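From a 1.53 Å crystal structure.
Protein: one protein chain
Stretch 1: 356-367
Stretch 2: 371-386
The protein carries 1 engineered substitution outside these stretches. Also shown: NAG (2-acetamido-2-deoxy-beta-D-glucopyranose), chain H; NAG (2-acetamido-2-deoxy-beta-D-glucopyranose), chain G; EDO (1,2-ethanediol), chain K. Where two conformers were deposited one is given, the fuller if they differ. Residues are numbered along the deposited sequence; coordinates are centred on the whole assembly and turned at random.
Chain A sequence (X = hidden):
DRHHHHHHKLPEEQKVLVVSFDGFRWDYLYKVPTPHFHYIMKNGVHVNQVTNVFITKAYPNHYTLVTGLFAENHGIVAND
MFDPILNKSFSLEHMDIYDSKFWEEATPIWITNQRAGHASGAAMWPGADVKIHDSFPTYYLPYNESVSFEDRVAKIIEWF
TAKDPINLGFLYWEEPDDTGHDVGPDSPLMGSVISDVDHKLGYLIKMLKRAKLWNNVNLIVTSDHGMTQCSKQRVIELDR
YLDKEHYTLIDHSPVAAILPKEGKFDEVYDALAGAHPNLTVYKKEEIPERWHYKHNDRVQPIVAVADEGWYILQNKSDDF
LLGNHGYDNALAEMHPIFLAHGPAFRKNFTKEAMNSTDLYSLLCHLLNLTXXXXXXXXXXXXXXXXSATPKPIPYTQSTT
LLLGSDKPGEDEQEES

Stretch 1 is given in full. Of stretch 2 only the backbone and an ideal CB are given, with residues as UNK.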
# COMPACT_ATOMS: atom_id res chain seq x y z
N SER A 356 -1.91 -2.46 -10.07
CA SER A 356 -0.79 -1.85 -9.37
C SER A 356 0.48 -2.68 -9.49
O SER A 356 1.57 -2.13 -9.31
CB SER A 356 -1.12 -1.62 -7.90
OG SER A 356 -1.17 -2.83 -7.21
N THR A 357 0.36 -3.97 -9.80
CA THR A 357 1.51 -4.81 -10.13
C THR A 357 2.24 -4.34 -11.38
O THR A 357 3.38 -4.78 -11.60
CB THR A 357 1.06 -6.26 -10.35
OG1 THR A 357 -0.07 -6.25 -11.22
CG2 THR A 357 0.72 -6.94 -9.04
N ASP A 358 1.61 -3.51 -12.21
CA ASP A 358 2.26 -3.01 -13.41
C ASP A 358 3.25 -1.88 -13.14
O ASP A 358 4.10 -1.59 -14.00
CB ASP A 358 1.21 -2.50 -14.41
CG ASP A 358 0.24 -3.56 -14.86
OD1 ASP A 358 0.63 -4.75 -14.97
OD2 ASP A 358 -0.94 -3.20 -15.14
N LEU A 359 3.17 -1.21 -11.98
CA LEU A 359 4.00 -0.04 -11.76
C LEU A 359 5.48 -0.40 -11.80
O LEU A 359 6.30 0.32 -12.37
CB LEU A 359 3.66 0.65 -10.44
CG LEU A 359 4.54 1.87 -10.16
CD1 LEU A 359 4.44 2.90 -11.27
CD2 LEU A 359 4.19 2.52 -8.81
N TYR A 360 5.84 -1.53 -11.20
CA TYR A 360 7.23 -1.98 -11.18
C TYR A 360 7.79 -2.09 -12.60
O TYR A 360 8.91 -1.64 -12.87
CB TYR A 360 7.30 -3.32 -10.46
CG TYR A 360 8.67 -3.98 -10.43
CD1 TYR A 360 9.65 -3.56 -9.55
CD2 TYR A 360 8.95 -5.07 -11.25
CE1 TYR A 360 10.89 -4.19 -9.50
CE2 TYR A 360 10.17 -5.71 -11.20
CZ TYR A 360 11.14 -5.26 -10.34
OH TYR A 360 12.34 -5.91 -10.31
N SER A 361 7.02 -2.67 -13.52
CA SER A 361 7.49 -2.81 -14.90
C SER A 361 7.69 -1.45 -15.54
O SER A 361 8.64 -1.25 -16.31
CB SER A 361 6.47 -3.62 -15.72
OG SER A 361 6.26 -4.91 -15.19
N LEU A 362 6.79 -0.52 -15.24
CA LEU A 362 6.91 0.84 -15.75
C LEU A 362 8.16 1.52 -15.19
O LEU A 362 8.92 2.15 -15.94
CB LEU A 362 5.66 1.64 -15.37
CG LEU A 362 5.63 3.12 -15.76
CD1 LEU A 362 5.75 3.23 -17.24
CD2 LEU A 362 4.35 3.80 -15.28
N LEU A 363 8.39 1.40 -13.88
CA LEU A 363 9.58 1.98 -13.26
C LEU A 363 10.85 1.42 -13.88
O LEU A 363 11.79 2.17 -14.19
CB LEU A 363 9.59 1.70 -11.75
CG LEU A 363 8.47 2.35 -10.92
CD1 LEU A 363 8.59 2.06 -9.45
CD2 LEU A 363 8.44 3.85 -11.12
N CYS A 364 10.93 0.10 -14.01
CA CYS A 364 12.12 -0.51 -14.60
C CYS A 364 12.34 -0.03 -16.02
O CYS A 364 13.48 0.19 -16.45
CB CYS A 364 12.02 -2.04 -14.55
SG CYS A 364 12.21 -2.73 -12.89
N HIS A 365 11.25 0.14 -16.78
CA HIS A 365 11.38 0.68 -18.13
C HIS A 365 11.93 2.10 -18.10
O HIS A 365 12.87 2.44 -18.83
CB HIS A 365 10.03 0.64 -18.85
CG HIS A 365 10.07 1.27 -20.21
ND1 HIS A 365 10.49 0.58 -21.33
CD2 HIS A 365 9.79 2.53 -20.62
CE1 HIS A 365 10.44 1.38 -22.38
NE2 HIS A 365 10.03 2.57 -21.97
N LEU A 366 11.34 2.97 -17.27
CA LEU A 366 11.78 4.36 -17.23
C LEU A 366 13.24 4.46 -16.84
O LEU A 366 13.98 5.29 -17.38
CB LEU A 366 10.92 5.14 -16.24
CG LEU A 366 9.47 5.33 -16.68
CD1 LEU A 366 8.64 5.88 -15.51
CD2 LEU A 366 9.39 6.25 -17.88
N LEU A 367 13.68 3.63 -15.90
CA LEU A 367 15.03 3.70 -15.36
C LEU A 367 16.01 2.82 -16.12
O LEU A 367 17.18 2.73 -15.72
CB LEU A 367 15.00 3.30 -13.89
CG LEU A 367 14.13 4.17 -12.98
CD1 LEU A 367 14.10 3.59 -11.58
CD2 LEU A 367 14.64 5.61 -12.97
N UNK A 371 14.14 -5.80 -15.14
CA UNK A 371 13.18 -6.19 -14.11
C UNK A 371 13.43 -7.62 -13.65
O UNK A 371 13.70 -8.52 -14.45
CB UNK A 371 11.75 -6.05 -14.63
N UNK A 372 13.29 -7.85 -12.35
CA UNK A 372 13.24 -9.22 -11.84
C UNK A 372 11.88 -9.83 -12.14
O UNK A 372 10.92 -9.12 -12.46
CB UNK A 372 13.52 -9.26 -10.34
N UNK A 373 11.75 -11.15 -12.02
CA UNK A 373 10.47 -11.79 -12.33
C UNK A 373 9.33 -11.15 -11.54
O UNK A 373 9.46 -10.91 -10.34
CB UNK A 373 10.54 -13.29 -12.03
N UNK A 374 8.23 -10.87 -12.23
CA UNK A 374 7.15 -10.10 -11.63
C UNK A 374 5.82 -10.52 -12.24
O UNK A 374 5.78 -11.35 -13.16
CB UNK A 374 7.38 -8.60 -11.82
N UNK A 375 4.74 -9.93 -11.73
CA UNK A 375 3.38 -10.32 -12.11
C UNK A 375 2.66 -9.30 -12.98
O UNK A 375 1.53 -9.56 -13.39
CB UNK A 375 2.55 -10.57 -10.85
N UNK A 376 3.25 -8.15 -13.24
CA UNK A 376 2.64 -7.13 -14.05
C UNK A 376 3.10 -7.22 -15.49
O UNK A 376 3.78 -8.17 -15.89
CB UNK A 376 2.95 -5.74 -13.48
N UNK A 377 2.71 -6.23 -16.27
CA UNK A 377 3.11 -6.20 -17.67
C UNK A 377 3.32 -4.77 -18.11
O UNK A 377 2.42 -3.93 -17.98
CB UNK A 377 2.07 -6.89 -18.55
N UNK A 378 4.52 -4.49 -18.62
CA UNK A 378 4.76 -3.19 -19.22
C UNK A 378 3.77 -2.91 -20.34
O UNK A 378 3.33 -1.77 -20.53
CB UNK A 378 6.19 -3.11 -19.75
N UNK A 379 3.40 -3.94 -21.10
CA UNK A 379 2.54 -3.71 -22.25
C UNK A 379 1.18 -3.17 -21.82
O UNK A 379 0.53 -2.44 -22.57
CB UNK A 379 2.37 -5.00 -23.05
N UNK A 380 0.76 -3.46 -20.58
CA UNK A 380 -0.50 -2.92 -20.07
C UNK A 380 -0.46 -1.41 -19.85
O UNK A 380 -1.52 -0.77 -19.87
CB UNK A 380 -0.86 -3.61 -18.76
N UNK A 381 0.72 -0.83 -19.61
CA UNK A 381 0.80 0.58 -19.24
C UNK A 381 1.63 1.40 -20.23
O UNK A 381 1.82 2.60 -20.02
CB UNK A 381 1.39 0.71 -17.84
N UNK A 382 2.07 0.80 -21.34
CA UNK A 382 2.88 1.55 -22.30
C UNK A 382 2.13 2.76 -22.86
O UNK A 382 2.77 3.74 -23.23
CB UNK A 382 3.32 0.63 -23.45
N UNK A 383 0.79 2.73 -22.89
CA UNK A 383 0.06 3.86 -23.45
C UNK A 383 0.07 5.10 -22.56
O UNK A 383 -0.39 6.15 -23.00
CB UNK A 383 -1.39 3.45 -23.72
N UNK A 384 0.61 5.01 -21.33
CA UNK A 384 0.80 6.22 -20.54
C UNK A 384 1.97 7.07 -21.03
O UNK A 384 2.06 8.25 -20.66
CB UNK A 384 1.02 5.85 -19.07
N UNK A 385 2.86 6.50 -21.83
CA UNK A 385 4.14 7.12 -22.15
C UNK A 385 4.07 7.93 -23.43
O UNK A 385 3.36 7.57 -24.38
CB UNK A 385 5.23 6.05 -22.27
N UNK A 386 4.78 9.06 -23.43
CA UNK A 386 4.86 9.94 -24.61
C UNK A 386 5.65 9.28 -25.73
O UNK A 386 6.55 8.48 -25.46
CB UNK A 386 5.50 11.28 -24.24
C1 NAG H . 3.81 -13.96 -10.15
C2 NAG H . 3.20 -15.28 -10.58
C3 NAG H . 3.97 -16.43 -9.95
C4 NAG H . 5.46 -16.30 -10.21
C5 NAG H . 5.97 -14.90 -9.86
C6 NAG H . 7.39 -14.67 -10.30
C7 NAG H . 0.81 -15.44 -11.12
C8 NAG H . -0.57 -15.57 -10.58
N2 NAG H . 1.79 -15.36 -10.22
O3 NAG H . 3.48 -17.65 -10.50
O4 NAG H . 6.15 -17.25 -9.40
O5 NAG H . 5.17 -13.93 -10.54
O6 NAG H . 7.59 -15.10 -11.64
O7 NAG H . 1.04 -15.40 -12.33
C1 NAG G . -4.67 -6.92 -14.82
C2 NAG G . -4.99 -6.55 -16.29
C3 NAG G . -5.83 -7.62 -16.96
C4 NAG G . -5.22 -9.00 -16.77
C5 NAG G . -5.01 -9.26 -15.29
C6 NAG G . -4.39 -10.61 -15.02
C7 NAG G . -5.01 -4.15 -16.77
C8 NAG G . -5.85 -2.91 -16.82
N2 NAG G . -5.65 -5.26 -16.39
O3 NAG G . -5.93 -7.34 -18.35
O4 NAG G . -6.07 -10.01 -17.30
O5 NAG G . -4.11 -8.28 -14.76
O6 NAG G . -3.00 -10.61 -15.32
O7 NAG G . -3.79 -4.13 -17.01
C1 EDO K . -3.62 -6.56 -8.93
O1 EDO K . -2.52 -5.62 -9.11
C2 EDO K . -3.89 -7.46 -10.14
O2 EDO K . -5.01 -8.36 -9.88

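Position 371 points its CB sideways, 3.8 Å from Cys364 SG and 3.8 Å from Tyr360 CE2. Two apolar surfaces that close favour a small apolar side chain, and the residue is Ala371, whose CB touches both.

At 372 the ideal CB lies 3.5 Å from Tyr360 OH and points sideways, which leaves the choice wide. Leu372 is deposited; its backbone makes the specific contact, N donating to Tyr360 OH (3.0 Å, 155°). Position 373 points away, admitting many residues; it is Pro373.

The CB at 374 points toward stretch 1, 3.9 Å from Tyr360 CD2 and 5.1 Å from Ser361 OG. An aromatic or polar side chain could use both neighbours. His374 (chi1 62°, p) brings NE2 to 2.9 Å from Ser361 OG, while its ND1 donates to Leu372 O at 3.0 Å. The edge of Tyr360 is directed at the His374 ring face in an offset pair, centroids 5.7 Å apart and planes at 63°.

At 375 the CB is sideways, 4.4 Å from Thr357 CG2, and the C1 of a NAG lies nearby, suggesting a glycosylated asparagine. Asn375 ND2 is bonded to that C1 (1.4 Å). A water joins Asn375 O (2.9 Å) to Thr357 OG1 (2.7 Å).

Position 376 is restrictive: an ideal CB would sit 2.2 Å from Thr357 O and 2.8 Å from Asp358 CA, both clashes. Gly376 avoids them, and its CA makes a CA-H...O contact with Thr357 O at 3.5 Å.

The CB at 377 points away, but the backbone N donates to Asp358 OD1 (2.9 Å, 155°). Preceding a helical turn, the site suits Ser, Thr, Asp or Asn; Ser377 OG caps it weakly, accepting from the backbone N of 379 (3.1 Å, 127°).

The ideal CB of 378 is 4.1 Å from Ser361 CB and 5.4 Å from His365 CB, so a long apolar or aromatic group could reach the imidazole. Phe378 (chi1 t) forms an offset stack with His365, centroids 4.2 Å apart and planes at 26°.

Position 379 is out of reach and permissive: Trp379. At 380, CB is 3.6 Å from Asp358 OD2, where a polar group is plausible; it is Asn380.

The CB at 381 points toward stretch 1, near Asp358 CB and Leu362, favouring a compact apolar group; Val381 CG2 meets Leu362 CB at 4.1 Å. The ideal CBs of 382 and 383 have nothing of stretch 1 within 5.5 Å, so many residues would do; they are Gln382 and Asp383.

At 384 and 385 the bonds point toward stretch 1 with room for longer apolar chains: Leu384 CD1 reaches Leu362 CD2 (4.4 Å), and Leu385 CD2 reaches Leu362 CD1 (3.9 Å). Position 386 is free: Ser386.

Stretch 2 (371-386) ALPHNGSFWNVQDLLS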
# COMPACT_ATOMS: atom_id res chain seq x y z
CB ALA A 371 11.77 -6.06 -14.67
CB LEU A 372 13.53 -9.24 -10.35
CG LEU A 372 14.88 -8.66 -9.91
CD1 LEU A 372 15.00 -8.63 -8.41
CD2 LEU A 372 16.04 -9.46 -10.51
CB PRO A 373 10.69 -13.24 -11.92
CG PRO A 373 12.18 -13.43 -12.11
CD PRO A 373 12.77 -12.14 -11.64
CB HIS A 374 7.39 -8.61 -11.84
CG HIS A 374 7.41 -8.23 -13.28
ND1 HIS A 374 8.59 -8.13 -14.00
CD2 HIS A 374 6.41 -7.97 -14.15
CE1 HIS A 374 8.31 -7.79 -15.24
NE2 HIS A 374 7.00 -7.69 -15.36
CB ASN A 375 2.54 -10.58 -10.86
CG ASN A 375 3.06 -11.73 -10.09
OD1 ASN A 375 3.32 -11.65 -8.90
ND2 ASN A 375 3.24 -12.83 -10.78
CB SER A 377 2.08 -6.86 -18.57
OG SER A 377 2.40 -6.64 -19.93
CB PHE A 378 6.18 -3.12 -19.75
CG PHE A 378 6.46 -1.86 -20.46
CD1 PHE A 378 6.53 -1.84 -21.83
CD2 PHE A 378 6.59 -0.69 -19.76
CE1 PHE A 378 6.76 -0.66 -22.49
CE2 PHE A 378 6.82 0.49 -20.41
CZ PHE A 378 6.92 0.50 -21.78
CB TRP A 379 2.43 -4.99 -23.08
CG TRP A 379 3.79 -5.49 -23.47
CD1 TRP A 379 4.35 -6.70 -23.16
CD2 TRP A 379 4.80 -4.76 -24.19
NE1 TRP A 379 5.63 -6.77 -23.66
CE2 TRP A 379 5.93 -5.59 -24.29
CE3 TRP A 379 4.85 -3.48 -24.75
CZ2 TRP A 379 7.10 -5.20 -24.95
CZ3 TRP A 379 6.01 -3.09 -25.41
CH2 TRP A 379 7.12 -3.94 -25.49
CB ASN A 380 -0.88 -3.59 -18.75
CG ASN A 380 -1.10 -5.10 -18.87
OD1 ASN A 380 -0.85 -5.84 -17.91
ND2 ASN A 380 -1.56 -5.56 -20.03
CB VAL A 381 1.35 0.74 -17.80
CG1 VAL A 381 0.33 0.23 -16.82
CG2 VAL A 381 2.66 0.01 -17.62
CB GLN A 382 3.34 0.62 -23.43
CG GLN A 382 2.23 0.03 -24.26
CD GLN A 382 2.76 -0.82 -25.40
OE1 GLN A 382 3.88 -0.64 -25.86
NE2 GLN A 382 1.94 -1.76 -25.87
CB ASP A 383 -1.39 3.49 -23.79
CG ASP A 383 -2.14 2.85 -22.63
OD1 ASP A 383 -1.52 2.31 -21.69
OD2 ASP A 383 -3.39 2.84 -22.69
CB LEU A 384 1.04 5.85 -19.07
CG LEU A 384 -0.11 5.15 -18.37
CD1 LEU A 384 0.36 4.63 -16.99
CD2 LEU A 384 -1.30 6.10 -18.23
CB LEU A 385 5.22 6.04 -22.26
CG LEU A 385 5.46 5.22 -20.98
CD1 LEU A 385 6.59 4.23 -21.15
CD2 LEU A 385 5.76 6.14 -19.81
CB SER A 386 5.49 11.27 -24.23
OG SER A 386 6.74 11.07 -23.58
O HOH W 1 -1.03 -8.39 -12.60
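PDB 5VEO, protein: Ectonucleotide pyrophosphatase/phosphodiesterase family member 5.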